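Local coordinates for protein ATP synthase subunit s, mitochondrial (Bos taurus, PDB 3E4G) that regulates mitochondrial ATP synthase, being needed for its proton conduction and supporting energy-driven ATP synthesis by blocking a proton leak through an alternative exit pathway, at residues 78-84 / 105-111; 113-119 / 137-142; 127-132 / 149-155. The protein carries 1 engineered substitution. All blocks are in the same frame, centred on the assembly; numbering follows the deposited sequence. Where two conformers were deposited one is given.

Contact 1: 78-84 / 105-111; sequences FDHMEGL and RLSQLEN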
loop_
_atom_site.group_PDB
_atom_site.type_symbol
_atom_site.label_atom_id
_atom_site.label_comp_id
_atom_site.label_asym_id
_atom_site.label_seq_id
_atom_site.Cartn_x
_atom_site.Cartn_y
_atom_site.Cartn_z
ATOM N N PHE A 78 -5.801 -5.657 -2.169
ATOM C CA PHE A 78 -4.346 -5.703 -2.267
ATOM C C PHE A 78 -3.835 -6.845 -3.103
ATOM O O PHE A 78 -2.639 -6.830 -3.452
ATOM C CB PHE A 78 -3.720 -5.688 -0.867
ATOM C CG PHE A 78 -3.886 -4.366 -0.140
ATOM C CD1 PHE A 78 -3.139 -3.240 -0.479
ATOM C CD2 PHE A 78 -4.819 -4.209 0.844
ATOM C CE1 PHE A 78 -3.315 -2.029 0.171
ATOM C CE2 PHE A 78 -5.031 -3.008 1.466
ATOM C CZ PHE A 78 -4.260 -1.916 1.169
ATOM N N ASP A 79 -4.673 -7.799 -3.493
ATOM C CA ASP A 79 -4.255 -8.782 -4.472
ATOM C C ASP A 79 -3.895 -8.138 -5.819
ATOM O O ASP A 79 -3.161 -8.752 -6.627
ATOM C CB ASP A 79 -5.259 -9.894 -4.615
ATOM C CG ASP A 79 -5.303 -10.838 -3.376
ATOM O OD1 ASP A 79 -4.430 -10.768 -2.495
ATOM O OD2 ASP A 79 -6.240 -11.622 -3.337
ATOM N N HIS A 80 -4.368 -6.923 -6.073
ATOM C CA HIS A 80 -3.899 -6.201 -7.278
ATOM C C HIS A 80 -2.373 -5.917 -7.238
ATOM O O HIS A 80 -1.792 -5.544 -8.243
ATOM C CB HIS A 80 -4.589 -4.830 -7.428
ATOM C CG HIS A 80 -6.032 -4.904 -7.861
ATOM N ND1 HIS A 80 -7.078 -4.903 -6.958
ATOM C CD2 HIS A 80 -6.606 -4.942 -9.080
ATOM C CE1 HIS A 80 -8.210 -4.925 -7.663
ATOM N NE2 HIS A 80 -7.958 -4.965 -8.939
ATOM N N MET A 81 -1.799 -6.006 -6.072
ATOM C CA MET A 81 -0.340 -5.681 -5.831
ATOM C C MET A 81 0.526 -6.869 -6.368
ATOM O O MET A 81 1.737 -6.697 -6.466
ATOM C CB MET A 81 -0.038 -5.451 -4.339
ATOM C CG MET A 81 -0.805 -4.235 -3.745
ATOM S SD MET A 81 -0.440 -2.590 -4.472
ATOM C CE MET A 81 1.253 -2.433 -4.062
ATOM N N GLU A 82 -0.071 -8.049 -6.576
ATOM C CA GLU A 82 0.722 -9.270 -6.768
ATOM C C GLU A 82 1.675 -9.199 -7.899
ATOM O O GLU A 82 2.765 -9.803 -7.826
ATOM C CB GLU A 82 -0.259 -10.445 -6.945
ATOM C CG GLU A 82 0.399 -11.774 -6.744
ATOM C CD GLU A 82 1.111 -12.223 -7.883
ATOM O OE1 GLU A 82 0.665 -11.918 -9.030
ATOM O OE2 GLU A 82 2.131 -12.989 -7.741
ATOM N N GLY A 83 1.296 -8.574 -8.985
ATOM C CA GLY A 83 2.106 -8.549 -10.243
ATOM C C GLY A 83 3.036 -7.356 -10.395
ATOM O O GLY A 83 3.692 -7.200 -11.446
ATOM N N LEU A 84 3.043 -6.453 -9.417
ATOM C CA LEU A 84 3.803 -5.186 -9.535
ATOM C C LEU A 84 5.236 -5.403 -9.151
ATOM O O LEU A 84 5.551 -5.920 -8.064
ATOM C CB LEU A 84 3.202 -4.146 -8.601
ATOM C CG LEU A 84 1.688 -3.864 -8.844
ATOM C CD1 LEU A 84 1.220 -2.788 -7.873
ATOM C CD2 LEU A 84 1.400 -3.454 -10.242
ATOM N N ARG A 105 -1.006 -9.288 4.286
ATOM C CA ARG A 105 -1.081 -9.663 2.895
ATOM C C ARG A 105 0.011 -8.986 2.055
ATOM O O ARG A 105 0.701 -9.598 1.238
ATOM C CB ARG A 105 -2.498 -9.327 2.344
ATOM C CG ARG A 105 -2.850 -9.713 0.900
ATOM C CD ARG A 105 -4.303 -9.364 0.527
ATOM N NE ARG A 105 -5.246 -10.157 1.274
ATOM C CZ ARG A 105 -5.481 -11.498 1.096
ATOM N NH1 ARG A 105 -5.049 -12.109 -0.005
ATOM N NH2 ARG A 105 -6.161 -12.150 1.966
ATOM N N LEU A 106 0.169 -7.678 2.290
ATOM C CA LEU A 106 1.250 -6.916 1.571
ATOM C C LEU A 106 2.628 -7.496 1.881
ATOM O O LEU A 106 3.487 -7.648 0.996
ATOM C CB LEU A 106 1.225 -5.487 2.002
ATOM C CG LEU A 106 0.088 -4.612 1.385
ATOM C CD1 LEU A 106 0.041 -3.280 2.131
ATOM C CD2 LEU A 106 0.312 -4.371 -0.058
ATOM N N SER A 107 2.873 -7.771 3.161
ATOM C CA SER A 107 4.219 -8.183 3.623
ATOM C C SER A 107 4.630 -9.494 2.990
ATOM O O SER A 107 5.844 -9.772 2.932
ATOM C CB SER A 107 4.265 -8.295 5.121
ATOM O OG SER A 107 3.569 -9.447 5.604
ATOM N N GLN A 108 3.674 -10.338 2.611
ATOM C CA GLN A 108 3.928 -11.663 2.039
ATOM C C GLN A 108 4.156 -11.699 0.550
ATOM O O GLN A 108 4.460 -12.741 -0.021
ATOM C CB GLN A 108 2.741 -12.612 2.429
ATOM C CG GLN A 108 2.770 -12.908 3.925
ATOM C CD GLN A 108 3.889 -13.703 4.288
ATOM O OE1 GLN A 108 4.536 -13.500 5.386
ATOM N NE2 GLN A 108 4.235 -14.722 3.542
ATOM N N LEU A 109 4.000 -10.529 -0.116
ATOM C CA LEU A 109 4.200 -10.467 -1.562
ATOM C C LEU A 109 5.704 -10.310 -1.807
ATOM O O LEU A 109 6.286 -9.249 -1.511
ATOM C CB LEU A 109 3.416 -9.292 -2.137
ATOM C CG LEU A 109 1.890 -9.535 -2.152
ATOM C CD1 LEU A 109 1.212 -8.270 -2.628
ATOM C CD2 LEU A 109 1.549 -10.787 -3.045
ATOM N N GLU A 110 6.348 -11.357 -2.353
ATOM C CA GLU A 110 7.801 -11.307 -2.557
ATOM C C GLU A 110 8.203 -10.174 -3.471
ATOM O O GLU A 110 9.296 -9.624 -3.333
ATOM C CB GLU A 110 8.350 -12.653 -3.097
ATOM C CG GLU A 110 8.173 -13.768 -2.049
ATOM C CD GLU A 110 9.034 -14.973 -2.390
ATOM O OE1 GLU A 110 8.956 -15.480 -3.533
ATOM O OE2 GLU A 110 9.755 -15.407 -1.495
ATOM N N ASN A 111 7.358 -9.871 -4.456
ATOM C CA ASN A 111 7.618 -8.769 -5.367
ATOM C C ASN A 111 7.757 -7.456 -4.605
ATOM O O ASN A 111 8.602 -6.601 -4.955
ATOM C CB ASN A 111 6.576 -8.705 -6.466
ATOM C CG ASN A 111 5.155 -8.665 -5.928
ATOM O OD1 ASN A 111 4.734 -9.645 -5.214
ATOM N ND2 ASN A 111 4.395 -7.652 -6.223
HETATM O O HOH W 1 -6.096 -14.071 -2.228
HETATM O O HOH W 2 4.016 -12.208 -5.907
#

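Contact 2: 113-119 / 137-142; sequences QKSMLEM and HFRNLK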
loop_
_atom_site.group_PDB
_atom_site.type_symbol
_atom_site.label_atom_id
_atom_site.label_comp_id
_atom_site.label_asym_id
_atom_site.label_seq_id
_atom_site.Cartn_x
_atom_site.Cartn_y
_atom_site.Cartn_z
ATOM N N GLN A 113 8.457 -7.289 -1.263
ATOM C CA GLN A 113 9.646 -7.416 -0.385
ATOM C C GLN A 113 10.908 -6.964 -1.138
ATOM O O GLN A 113 11.796 -6.338 -0.579
ATOM C CB GLN A 113 9.848 -8.867 0.049
ATOM C CG GLN A 113 8.689 -9.403 0.885
ATOM C CD GLN A 113 8.853 -10.919 1.155
ATOM O OE1 GLN A 113 9.817 -11.534 0.663
ATOM N NE2 GLN A 113 7.912 -11.457 1.897
ATOM N N LYS A 114 10.985 -7.323 -2.434
ATOM C CA LYS A 114 12.179 -6.979 -3.229
ATOM C C LYS A 114 12.307 -5.523 -3.512
ATOM O O LYS A 114 13.434 -5.005 -3.571
ATOM C CB LYS A 114 12.153 -7.778 -4.561
ATOM C CG LYS A 114 12.320 -9.264 -4.357
ATOM C CD LYS A 114 11.752 -10.046 -5.532
ATOM C CE LYS A 114 11.853 -11.556 -5.332
ATOM N NZ LYS A 114 11.229 -12.269 -6.413
ATOM N N SER A 115 11.199 -4.812 -3.722
ATOM C CA SER A 115 11.267 -3.426 -4.233
ATOM C C SER A 115 11.035 -2.362 -3.171
ATOM O O SER A 115 11.478 -1.212 -3.374
ATOM C CB SER A 115 10.233 -3.236 -5.321
ATOM O OG SER A 115 8.927 -3.483 -4.854
ATOM N N MET A 116 10.328 -2.654 -2.077
ATOM C CA MET A 116 9.870 -1.598 -1.183
ATOM C C MET A 116 11.001 -0.934 -0.442
ATOM O O MET A 116 11.832 -1.584 0.217
ATOM C CB MET A 116 8.854 -2.181 -0.198
ATOM C CG MET A 116 7.460 -2.236 -0.804
ATOM S SD MET A 116 6.712 -0.614 -1.078
ATOM C CE MET A 116 6.474 -0.081 0.633
ATOM N N LEU A 117 10.968 0.393 -0.475
ATOM C CA LEU A 117 11.955 1.260 0.194
ATOM C C LEU A 117 11.364 2.132 1.310
ATOM O O LEU A 117 12.072 2.445 2.259
ATOM C CB LEU A 117 12.671 2.176 -0.823
ATOM C CG LEU A 117 13.320 1.445 -1.999
ATOM C CD1 LEU A 117 13.944 2.476 -2.948
ATOM C CD2 LEU A 117 14.406 0.463 -1.472
ATOM N N GLU A 118 10.120 2.578 1.133
ATOM C CA GLU A 118 9.554 3.597 2.019
ATOM C C GLU A 118 8.072 3.274 2.260
ATOM O O GLU A 118 7.332 3.047 1.299
ATOM C CB GLU A 118 9.651 4.968 1.345
ATOM C CG GLU A 118 8.781 6.095 1.895
ATOM C CD GLU A 118 8.910 7.393 1.169
ATOM O OE1 GLU A 118 10.098 7.815 0.992
ATOM O OE2 GLU A 118 7.850 7.935 0.814
ATOM N N MET A 119 7.666 3.326 3.522
ATOM C CA MET A 119 6.225 3.224 3.797
ATOM C C MET A 119 5.847 4.162 4.905
ATOM O O MET A 119 6.626 4.462 5.807
ATOM C CB MET A 119 5.875 1.775 4.133
ATOM C CG MET A 119 4.459 1.501 4.219
ATOM S SD MET A 119 4.188 -0.295 4.258
ATOM C CE MET A 119 2.423 -0.249 4.089
ATOM N N HIS A 137 9.169 -8.044 6.888
ATOM C CA HIS A 137 9.495 -8.804 5.659
ATOM C C HIS A 137 9.927 -7.883 4.532
ATOM O O HIS A 137 10.476 -8.390 3.526
ATOM C CB HIS A 137 8.301 -9.622 5.191
ATOM C CG HIS A 137 7.990 -10.724 6.139
ATOM N ND1 HIS A 137 8.842 -11.830 6.395
ATOM C CD2 HIS A 137 6.940 -10.874 6.918
ATOM C CE1 HIS A 137 8.313 -12.546 7.350
ATOM N NE2 HIS A 137 7.101 -12.080 7.605
ATOM N N PHE A 138 9.689 -6.576 4.611
ATOM C CA PHE A 138 10.196 -5.603 3.630
ATOM C C PHE A 138 11.641 -5.342 3.945
ATOM O O PHE A 138 12.044 -4.354 4.553
ATOM C CB PHE A 138 9.326 -4.349 3.612
ATOM C CG PHE A 138 7.955 -4.533 3.076
ATOM C CD1 PHE A 138 7.524 -5.653 2.355
ATOM C CD2 PHE A 138 7.016 -3.474 3.202
ATOM C CE1 PHE A 138 6.293 -5.701 1.786
ATOM C CE2 PHE A 138 5.757 -3.567 2.649
ATOM C CZ PHE A 138 5.389 -4.677 1.943
ATOM N N ARG A 139 12.482 -6.324 3.515
ATOM C CA ARG A 139 13.881 -6.398 3.958
ATOM C C ARG A 139 14.716 -5.272 3.465
ATOM O O ARG A 139 15.824 -5.055 3.964
ATOM C CB ARG A 139 14.466 -7.779 3.591
ATOM C CG ARG A 139 14.451 -8.090 2.103
ATOM C CD ARG A 139 14.979 -9.489 1.860
ATOM N NE ARG A 139 14.927 -9.898 0.440
ATOM C CZ ARG A 139 13.876 -10.433 -0.132
ATOM N NH1 ARG A 139 12.765 -10.678 0.542
ATOM N NH2 ARG A 139 13.887 -10.687 -1.440
ATOM N N ASN A 140 14.270 -4.537 2.415
ATOM C CA ASN A 140 14.984 -3.407 1.838
ATOM C C ASN A 140 14.467 -2.074 2.312
ATOM O O ASN A 140 14.917 -1.011 1.837
ATOM C CB ASN A 140 14.929 -3.471 0.323
ATOM C CG ASN A 140 15.535 -4.755 -0.209
ATOM O OD1 ASN A 140 14.821 -5.507 -0.946
ATOM N ND2 ASN A 140 16.741 -5.055 0.163
ATOM N N LEU A 141 13.518 -2.072 3.276
ATOM C CA LEU A 141 12.930 -0.809 3.725
ATOM C C LEU A 141 13.975 0.083 4.342
ATOM O O LEU A 141 14.750 -0.338 5.213
ATOM C CB LEU A 141 11.803 -1.101 4.729
ATOM C CG LEU A 141 10.639 -0.091 4.793
ATOM C CD1 LEU A 141 9.839 -0.154 3.454
ATOM C CD2 LEU A 141 9.769 -0.452 5.956
ATOM N N LYS A 142 13.936 1.356 3.940
ATOM C CA LYS A 142 14.832 2.392 4.476
ATOM C C LYS A 142 14.108 3.420 5.301
ATOM O O LYS A 142 14.787 4.131 6.088
ATOM C CB LYS A 142 15.594 3.057 3.356
ATOM C CG LYS A 142 16.524 2.109 2.563
ATOM C CD LYS A 142 17.614 1.500 3.613
ATOM C CE LYS A 142 18.453 2.613 4.198
ATOM N NZ LYS A 142 19.739 2.024 4.679
#

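Contact 3: 127-132 / 149-155; sequences VTDKGI and LPGVKEK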
loop_
_atom_site.group_PDB
_atom_site.type_symbol
_atom_site.label_atom_id
_atom_site.label_comp_id
_atom_site.label_asym_id
_atom_site.label_seq_id
_atom_site.Cartn_x
_atom_site.Cartn_y
_atom_site.Cartn_z
ATOM N N VAL A 127 -5.089 -0.323 12.692
ATOM C CA VAL A 127 -3.794 -0.997 12.674
ATOM C C VAL A 127 -3.265 -1.158 14.079
ATOM O O VAL A 127 -3.299 -0.259 14.903
ATOM C CB VAL A 127 -2.813 -0.146 11.795
ATOM C CG1 VAL A 127 -1.387 -0.663 11.950
ATOM C CG2 VAL A 127 -3.297 -0.156 10.346
ATOM N N THR A 128 -2.739 -2.353 14.340
ATOM C CA THR A 128 -2.136 -2.619 15.652
ATOM C C THR A 128 -0.699 -3.006 15.490
ATOM O O THR A 128 -0.120 -3.141 14.389
ATOM C CB THR A 128 -2.921 -3.754 16.426
ATOM O OG1 THR A 128 -2.429 -5.054 15.979
ATOM C CG2 THR A 128 -4.399 -3.628 16.312
ATOM N N ASP A 129 -0.072 -3.294 16.650
ATOM C CA ASP A 129 1.297 -3.747 16.667
ATOM C C ASP A 129 1.506 -4.933 15.738
ATOM O O ASP A 129 2.590 -5.074 15.135
ATOM C CB ASP A 129 1.711 -4.130 18.094
ATOM C CG ASP A 129 1.429 -2.983 19.127
ATOM O OD1 ASP A 129 0.224 -2.786 19.453
ATOM O OD2 ASP A 129 2.387 -2.264 19.461
ATOM N N LYS A 130 0.552 -5.839 15.647
ATOM C CA LYS A 130 0.704 -7.032 14.787
ATOM C C LYS A 130 0.896 -6.691 13.328
ATOM O O LYS A 130 1.726 -7.276 12.617
ATOM C CB LYS A 130 -0.530 -7.940 14.930
ATOM C CG LYS A 130 -0.526 -9.227 14.260
ATOM C CD LYS A 130 -1.726 -10.096 14.686
ATOM C CE LYS A 130 -2.893 -9.651 13.992
ATOM N NZ LYS A 130 -3.290 -10.489 12.879
ATOM N N GLY A 131 0.108 -5.754 12.820
ATOM C CA GLY A 131 0.243 -5.369 11.437
ATOM C C GLY A 131 1.578 -4.687 11.157
ATOM O O GLY A 131 2.183 -4.879 10.110
ATOM N N ILE A 132 1.998 -3.858 12.103
ATOM C CA ILE A 132 3.299 -3.175 11.926
ATOM C C ILE A 132 4.415 -4.172 11.891
ATOM O O ILE A 132 5.338 -4.088 11.063
ATOM C CB ILE A 132 3.488 -2.092 13.027
ATOM C CG1 ILE A 132 2.402 -1.000 12.974
ATOM C CG2 ILE A 132 4.913 -1.501 12.946
ATOM C CD1 ILE A 132 2.230 -0.356 11.636
ATOM N N LEU A 149 -1.733 6.098 15.211
ATOM C CA LEU A 149 -2.198 4.685 15.131
ATOM C C LEU A 149 -2.544 4.305 16.526
ATOM O O LEU A 149 -1.737 3.706 17.238
ATOM C CB LEU A 149 -1.134 3.752 14.538
ATOM C CG LEU A 149 -0.616 4.179 13.154
ATOM C CD1 LEU A 149 0.409 3.161 12.652
ATOM C CD2 LEU A 149 -1.745 4.395 12.152
ATOM N N PRO A 150 -3.791 4.622 16.998
ATOM C CA PRO A 150 -4.092 4.375 18.397
ATOM C C PRO A 150 -4.025 2.942 18.773
ATOM O O PRO A 150 -3.865 2.636 19.966
ATOM C CB PRO A 150 -5.519 4.946 18.498
ATOM C CG PRO A 150 -6.095 4.899 17.144
ATOM C CD PRO A 150 -4.893 5.267 16.269
ATOM N N GLY A 151 -4.175 2.005 17.833
ATOM C CA GLY A 151 -4.104 0.580 18.056
ATOM C C GLY A 151 -2.729 0.072 18.250
ATOM O O GLY A 151 -2.539 -1.114 18.579
ATOM N N VAL A 152 -1.665 0.877 18.019
ATOM C CA VAL A 152 -0.325 0.458 18.213
ATOM C C VAL A 152 0.037 0.859 19.656
ATOM O O VAL A 152 0.261 2.031 19.993
ATOM C CB VAL A 152 0.647 1.116 17.212
ATOM C CG1 VAL A 152 2.124 0.785 17.598
ATOM C CG2 VAL A 152 0.306 0.581 15.811
ATOM N N LYS A 153 -0.014 -0.131 20.544
ATOM C CA LYS A 153 0.053 0.120 22.004
ATOM C C LYS A 153 1.408 -0.009 22.598
ATOM O O LYS A 153 1.618 0.381 23.741
ATOM C CB LYS A 153 -0.902 -0.810 22.722
ATOM C CG LYS A 153 -2.298 -0.738 22.358
ATOM C CD LYS A 153 -2.981 0.670 22.544
ATOM C CE LYS A 153 -4.492 0.502 22.348
ATOM N NZ LYS A 153 -5.212 1.856 22.377
ATOM N N GLU A 154 2.357 -0.579 21.885
ATOM C CA GLU A 154 3.665 -0.887 22.461
ATOM C C GLU A 154 4.777 -0.342 21.560
ATOM O O GLU A 154 5.602 -1.094 21.030
ATOM C CB GLU A 154 3.779 -2.377 22.654
ATOM C CG GLU A 154 2.733 -2.959 23.601
ATOM C CD GLU A 154 2.941 -2.537 25.034
ATOM O OE1 GLU A 154 4.092 -2.084 25.374
ATOM O OE2 GLU A 154 1.930 -2.666 25.825
ATOM N N LYS A 155 4.811 0.943 21.352
ATOM C CA LYS A 155 5.762 1.534 20.365
ATOM C C LYS A 155 7.241 1.221 20.689
ATOM O O LYS A 155 8.067 1.096 19.795
ATOM C CB LYS A 155 5.563 3.060 20.163
ATOM C CG LYS A 155 5.764 3.871 21.444
ATOM C CD LYS A 155 5.374 5.295 21.229
ATOM C CE LYS A 155 5.445 6.100 22.573
ATOM N NZ LYS A 155 5.212 7.602 22.406
HETATM O O HOH W 3 -4.247 2.278 15.013
HETATM O O HOH W 4 4.737 -3.593 19.602
#

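Contact 1: 78-84 / 105-111
Asn-111 sits in the p rotamer, which carries its amide across to the backbone of the type I turn Met-81 to Leu-84: ND2 donates to Met-81 O and to Leu-84 O, each at 2.8 Å. Water 2 lies 2.8 Å from Asn-111 OD1 and 2.7 Å from Glu-82 OE2. One asparagine thus ties down both ends of the turn. This is the convex side of a leucine-rich-repeat fold, where the 3-10 segment of the second repeat packs against the helical part of the third. Leu-106 and Leu-109, both mt, fill the space between: Leu-106 CD2 lies 3.7 Å from Phe-78 CD1 and 3.9 Å from Met-81 CG, while Leu-109 CD1 comes within 3.5 Å of Met-81 CB. Trp-30 of helix 23-33 meets the Phe-78 ring edge-to-face. At the other end Arg-105, extended through chi2 and then bent at chi3 (m), brings its CD to 4.0 Å from Phe-78 CB and forms a salt bridge from NH1 to Asp-79 OD1 (2.9 Å).

Contact 2: 113-119 / 137-142
Successive turns of a leucine-rich-repeat coil stack here: 113-119, running from the end of helix 110-115 into strand 118-122, lies against the loop 137-142 that leads to the next parallel strand. The backbones come close, with CA atoms 4.4 Å apart at Gln-113 and Phe-138 and 4.2 Å at Leu-117 and Leu-141. Lys-142 N donates to Leu-117 O (2.7 Å, 165°), so the parallel-sheet pairing is already under way at this edge. Phe-138, at the centre of an inverse gamma turn, sends its ring inward. Met-116 CG stands 4.1 Å from the ring centroid, a CH-pi contact over one face, whereas Met-119 SD makes a Met-aromatic contact at the edge, 5.3 Å from the centroid. Leu-141 continues this apolar layer, its CD1 3.5 Å from Leu-117 C and 4.3 Å from Met-116 CB. Near the surface, Arg-139 NH1 gives a weak hydrogen bond to Gln-113 OE1 (3.1 Å), while Gln-113 NE2 is held by Ser-107 O. Strand 89-93 flanks the contact through Ile-90 and Leu-92, which touch Met-116 and Met-119 respectively; Tyr-143 of strand 143-147 pairs with the backbone of Leu-117 and Met-119, and Leu-103 of helix 100-107 covers Met-119.

Contact 3: 127-132 / 149-155
Asp-129 bridges the two segments with both carboxylate oxygens: Lys-153 N donates to OD1 of Asp-129 at 2.9 Å, and Glu-154 N donates to its OD2 at 3.0 Å. In this leucine-rich-repeat fold, the first residue of helix 129-134 thereby fastens the loop that follows strand 143-147, just where helix 155-165 begins; Glu-154 is that helix's N-cap residue. Water 4 adds to the link by donating to Asp-129 OD2 and Glu-154 O. The start of helix 129-134 has a cap of its own, Lys-130 N donating to Thr-128 OG1 (3.1 Å), and that hydroxyl is also hydrogen-bonded to Asp-100 of helix 100-107. Further along, the type I turn Leu-149 to Val-152 presses its glycine against the other backbone. Gly-151 CA lies 3.4 Å from Val-127 O, so close that a side chain at this position would clash with that carbonyl. Beneath these polar links, Val-127 and Ile-132 meet Leu-149 and Val-152, with Ile-158 and Phe-162 of helix 155-165 also touching Ile-132. Val-152 CG2 is 3.9 Å from Ile-132 CG1, and Leu-149 CD1 lies 4.1 Å from Ile-132 CD1.

In the fold
The contacts follow the repeats in order. Contact 1 joins the second repeat to the third; contact 2 sets the junction of the third and fourth against the later loop of the fourth; contact 3 joins the start of helix 129-134 to the segment leading into helix 155-165. Contacts 1 and 2 have centres 12 Å apart, share helix 110-115 and touch directly, whereas contact 3 lies about 21 Å from contact 1 and 19 Å from contact 2, centre to centre. Along the chain, contact 1 closes before the others open, while the segments of contacts 2 and 3 alternate. Together they tie neighbouring units of the solenoid, whose parallel strands 89-93, 118-122 and 143-147 lie side by side.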